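PDB 6I8F: EH1AB1 from Metagenome, which hydrolyses esters, probably through a serine nucleophile in the manner of alpha/beta-hydrolase-fold enzymes. Local coordinates for residues Arg210-Ala213 / Ser214-Ala217; Tyr236-Glu239 / Asp240-Leu243. All coordinates share one frame; numbering follows the deposited sequence.

Contact 1: Arg210-Ala213 / Ser214-Ala217; sequences RESA and SRVA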
loop_
_atom_site.group_PDB
_atom_site.type_symbol
_atom_site.label_atom_id
_atom_site.label_comp_id
_atom_site.label_asym_id
_atom_site.label_seq_id
_atom_site.Cartn_x
_atom_site.Cartn_y
_atom_site.Cartn_z
ATOM N N ARG A 210 7.743 11.922 -23.354
ATOM C CA ARG A 210 8.270 10.674 -23.917
ATOM C C ARG A 210 7.161 9.619 -23.952
ATOM O O ARG A 210 6.187 9.708 -23.202
ATOM C CB ARG A 210 9.444 10.155 -23.075
ATOM C CG ARG A 210 10.594 11.139 -22.907
ATOM C CD ARG A 210 11.630 10.649 -21.910
ATOM N NE ARG A 210 11.139 10.671 -20.534
ATOM C CZ ARG A 210 11.746 10.088 -19.505
ATOM N NH1 ARG A 210 11.259 10.221 -18.283
ATOM N NH2 ARG A 210 12.839 9.373 -19.700
ATOM N N GLU A 211 7.329 8.626 -24.834
ATOM C CA GLU A 211 6.469 7.451 -24.874
ATOM C C GLU A 211 7.185 6.281 -24.191
ATOM O O GLU A 211 8.166 5.757 -24.709
ATOM C CB GLU A 211 6.090 7.077 -26.309
ATOM C CG GLU A 211 5.026 7.978 -26.910
ATOM C CD GLU A 211 4.127 7.320 -27.944
ATOM O OE1 GLU A 211 3.487 8.062 -28.715
ATOM O OE2 GLU A 211 4.053 6.076 -27.964
ATOM N N SER A 212 6.676 5.890 -23.021
ATOM C CA SER A 212 7.110 4.690 -22.320
ATOM C C SER A 212 6.794 3.441 -23.156
ATOM O O SER A 212 5.952 3.481 -24.059
ATOM C CB SER A 212 6.417 4.602 -20.989
ATOM O OG SER A 212 5.042 4.303 -21.184
ATOM N N ALA A 213 7.415 2.315 -22.798
ATOM C CA ALA A 213 7.093 1.026 -23.409
ATOM C C ALA A 213 5.579 0.760 -23.342
ATOM O O ALA A 213 4.982 0.355 -24.346
ATOM C CB ALA A 213 7.878 -0.084 -22.752
ATOM N N SER A 214 4.954 1.003 -22.173
ATOM C CA SER A 214 3.527 0.706 -21.992
ATOM C C SER A 214 2.666 1.607 -22.891
ATOM O O SER A 214 1.683 1.124 -23.459
ATOM C CB SER A 214 3.086 0.743 -20.526
ATOM O OG SER A 214 3.232 2.027 -19.939
ATOM N N ARG A 215 3.021 2.891 -23.033
ATOM C CA ARG A 215 2.308 3.782 -23.972
ATOM C C ARG A 215 2.399 3.241 -25.413
ATOM O O ARG A 215 1.412 3.276 -26.145
ATOM C CB ARG A 215 2.837 5.220 -23.913
ATOM C CG ARG A 215 1.979 6.165 -23.085
ATOM C CD ARG A 215 2.644 7.512 -22.890
ATOM N NE ARG A 215 2.050 8.319 -21.833
ATOM C CZ ARG A 215 1.419 9.479 -22.016
ATOM N NH1 ARG A 215 1.008 9.842 -23.219
ATOM N NH2 ARG A 215 1.200 10.276 -20.990
ATOM N N VAL A 216 3.577 2.755 -25.820
ATOM C CA VAL A 216 3.779 2.240 -27.182
ATOM C C VAL A 216 2.943 0.965 -27.377
ATOM O O VAL A 216 2.371 0.775 -28.440
ATOM C CB VAL A 216 5.264 1.983 -27.513
ATOM C CG1 VAL A 216 5.426 1.339 -28.885
ATOM C CG2 VAL A 216 6.109 3.247 -27.425
ATOM N N ALA A 217 2.884 0.106 -26.351
ATOM C CA ALA A 217 2.193 -1.191 -26.431
ATOM C C ALA A 217 0.685 -1.017 -26.667
ATOM O O ALA A 217 0.057 -1.918 -27.217
ATOM C CB ALA A 217 2.445 -1.999 -25.183
#
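Ser212 and Ala213 hand their carbonyls to the first turn of a helix: Val216 N bonds to Ser212 O at 3.0 Å and Ala217 N to Ala213 O at 2.9 Å. Ser212 also uses its side chain, whose OG takes the N-H of Arg215 at 3.1 Å in a nearly straight bond (167°). A chi1 of 71° folds the hydroxyl back over its own backbone, toward the N-H of Arg215. This is an N-cap, and it starts helix 213-219 of the alpha/beta-hydrolase fold. With an alanine in place of Ser212, Arg215 N would probably lose its capping acceptor, and the first turn is likely to be less firmly pinned. Ser214 stands beside the cap, its OG 3.2 Å from Ser212 OG, and is itself buried and bonded to Pro271 O. On another flank Val216 brings CG2 to 3.4 Å from Ser212 O and to 3.5 Å from Glu211 OE2, the side chains of Glu211 and Val216 crossing at about a right angle. The guanidinium of Arg215 turns to a salt bridge with Glu275.

Contact 2: Tyr236-Glu239 / Asp240-Leu243; sequences YVPE and DTDL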
loop_
_atom_site.group_PDB
_atom_site.type_symbol
_atom_site.label_atom_id
_atom_site.label_comp_id
_atom_site.label_asym_id
_atom_site.label_seq_id
_atom_site.Cartn_x
_atom_site.Cartn_y
_atom_site.Cartn_z
ATOM N N TYR A 236 -6.575 20.603 -24.940
ATOM C CA TYR A 236 -5.950 20.987 -23.661
ATOM C C TYR A 236 -4.660 21.797 -23.870
ATOM O O TYR A 236 -4.425 22.790 -23.191
ATOM C CB TYR A 236 -5.686 19.713 -22.854
ATOM C CG TYR A 236 -5.000 19.908 -21.525
ATOM C CD1 TYR A 236 -5.487 20.806 -20.586
ATOM C CD2 TYR A 236 -3.871 19.169 -21.199
ATOM C CE1 TYR A 236 -4.869 20.972 -19.359
ATOM C CE2 TYR A 236 -3.241 19.321 -19.972
ATOM C CZ TYR A 236 -3.746 20.219 -19.048
ATOM O OH TYR A 236 -3.132 20.363 -17.840
ATOM N N VAL A 237 -3.806 21.343 -24.793
ATOM C CA VAL A 237 -2.433 21.821 -24.858
ATOM C C VAL A 237 -2.272 22.776 -26.036
ATOM O O VAL A 237 -2.462 22.378 -27.184
ATOM C CB VAL A 237 -1.433 20.655 -24.956
ATOM C CG1 VAL A 237 0.003 21.164 -24.905
ATOM C CG2 VAL A 237 -1.673 19.632 -23.859
ATOM N N PRO A 238 -1.906 24.054 -25.787
ATOM C CA PRO A 238 -1.529 24.964 -26.867
ATOM C C PRO A 238 -0.323 24.440 -27.656
ATOM O O PRO A 238 0.654 23.953 -27.067
ATOM C CB PRO A 238 -1.167 26.279 -26.158
ATOM C CG PRO A 238 -1.880 26.187 -24.820
ATOM C CD PRO A 238 -1.882 24.712 -24.477
ATOM N N GLU A 239 -0.417 24.541 -28.984
ATOM C CA GLU A 239 0.733 24.358 -29.881
ATOM C C GLU A 239 1.938 25.147 -29.346
ATOM O O GLU A 239 1.795 26.277 -28.879
ATOM C CB GLU A 239 0.362 24.836 -31.284
ATOM C CG GLU A 239 1.523 24.838 -32.250
ATOM C CD GLU A 239 1.137 25.206 -33.672
ATOM O OE1 GLU A 239 0.007 25.690 -33.869
ATOM O OE2 GLU A 239 1.963 24.993 -34.574
ATOM N N ASP A 240 3.123 24.535 -29.425
ATOM C CA ASP A 240 4.401 25.135 -29.001
ATOM C C ASP A 240 4.539 25.158 -27.470
ATOM O O ASP A 240 5.459 25.818 -26.958
ATOM C CB ASP A 240 4.602 26.590 -29.451
ATOM C CG ASP A 240 4.458 26.877 -30.934
ATOM O OD1 ASP A 240 4.948 26.072 -31.753
ATOM O OD2 ASP A 240 3.862 27.922 -31.257
ATOM N N THR A 241 3.636 24.501 -26.730
ATOM C CA THR A 241 3.876 24.336 -25.304
ATOM C C THR A 241 5.078 23.398 -25.180
ATOM O O THR A 241 5.149 22.397 -25.873
ATOM C CB THR A 241 2.641 23.826 -24.547
ATOM O OG1 THR A 241 1.552 24.713 -24.808
ATOM C CG2 THR A 241 2.858 23.751 -23.048
ATOM N N ASP A 242 6.041 23.765 -24.340
ATOM C CA ASP A 242 7.146 22.880 -24.015
ATOM C C ASP A 242 6.581 21.690 -23.225
ATOM O O ASP A 242 6.025 21.867 -22.144
ATOM C CB ASP A 242 8.224 23.608 -23.209
ATOM C CG ASP A 242 9.492 22.794 -23.031
ATOM O OD1 ASP A 242 9.438 21.548 -23.188
ATOM O OD2 ASP A 242 10.531 23.411 -22.745
ATOM N N LEU A 243 6.755 20.483 -23.758
ATOM C CA LEU A 243 6.154 19.298 -23.180
ATOM C C LEU A 243 6.979 18.768 -21.997
ATOM O O LEU A 243 6.581 17.795 -21.371
ATOM C CB LEU A 243 5.994 18.244 -24.272
ATOM C CG LEU A 243 5.019 18.604 -25.389
ATOM C CD1 LEU A 243 4.847 17.435 -26.335
ATOM C CD2 LEU A 243 3.672 19.039 -24.839
#
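Glu239 and Asp240 form the corner of a type II beta turn running from Pro238 to Thr241, and Thr241 closes it. Asp240 takes the third position with a positive phi (75°), the backbone shape that this turn requires there. The two acidic side chains lie side by side and point the same way, Glu239 CG passing 3.7 Å from Asp240 OD1, with carboxylate planes 38° apart. Glu239 is extended, its CG anti to the backbone N (chi1 173°), which carries the carboxylate outward beside that of its neighbour.

Thr241 meets Pro238 O with two donors. Its N-H donates at 3.1 Å from above the carbonyl plane, and its OG1 also donates to that oxygen from the same face, though at 2.5 Å the distance is shorter than usual and its exact value is doubtful. The hydroxyl also rests against the proline ring, with OG1 3.4 Å from Pro238 CB. Val237, the first residue to leave helical geometry after helix 230-236, sets CG1 3.8 Å from Thr241 CB and 4.2 Å from Leu243 CD2, a small apolar patch continued by Leu248.

Glu239 OE2 and Asp240 OD1 are 4.2 Å apart, so if both are ionised their charges probably repel, a cost that solvent at this exposed corner is likely to lessen, while the donors on Pro238 O hold the turn closed.

In the fold
From the N terminus, the chain leaves strand 198-202 of the central sheet and runs through a loop to contact 1, where residues 210-213 lead into helix 213-219. Contact 1 is a helix start beside helix 273-285, which Ser212 and Ala213 touch through Asp274. The chain then passes through helix 230-236 and enters contact 2, which closes a tight turn in the loop before strand 262-267 and lies near Phe141 and Leu248. The two follow in series, neither nesting nor crossing. The centres of contact 1 and contact 2 are about 20 Å apart, and the two do not touch. Both lie at the surface, within the connection from strand 198-202 to its parallel neighbour 262-267.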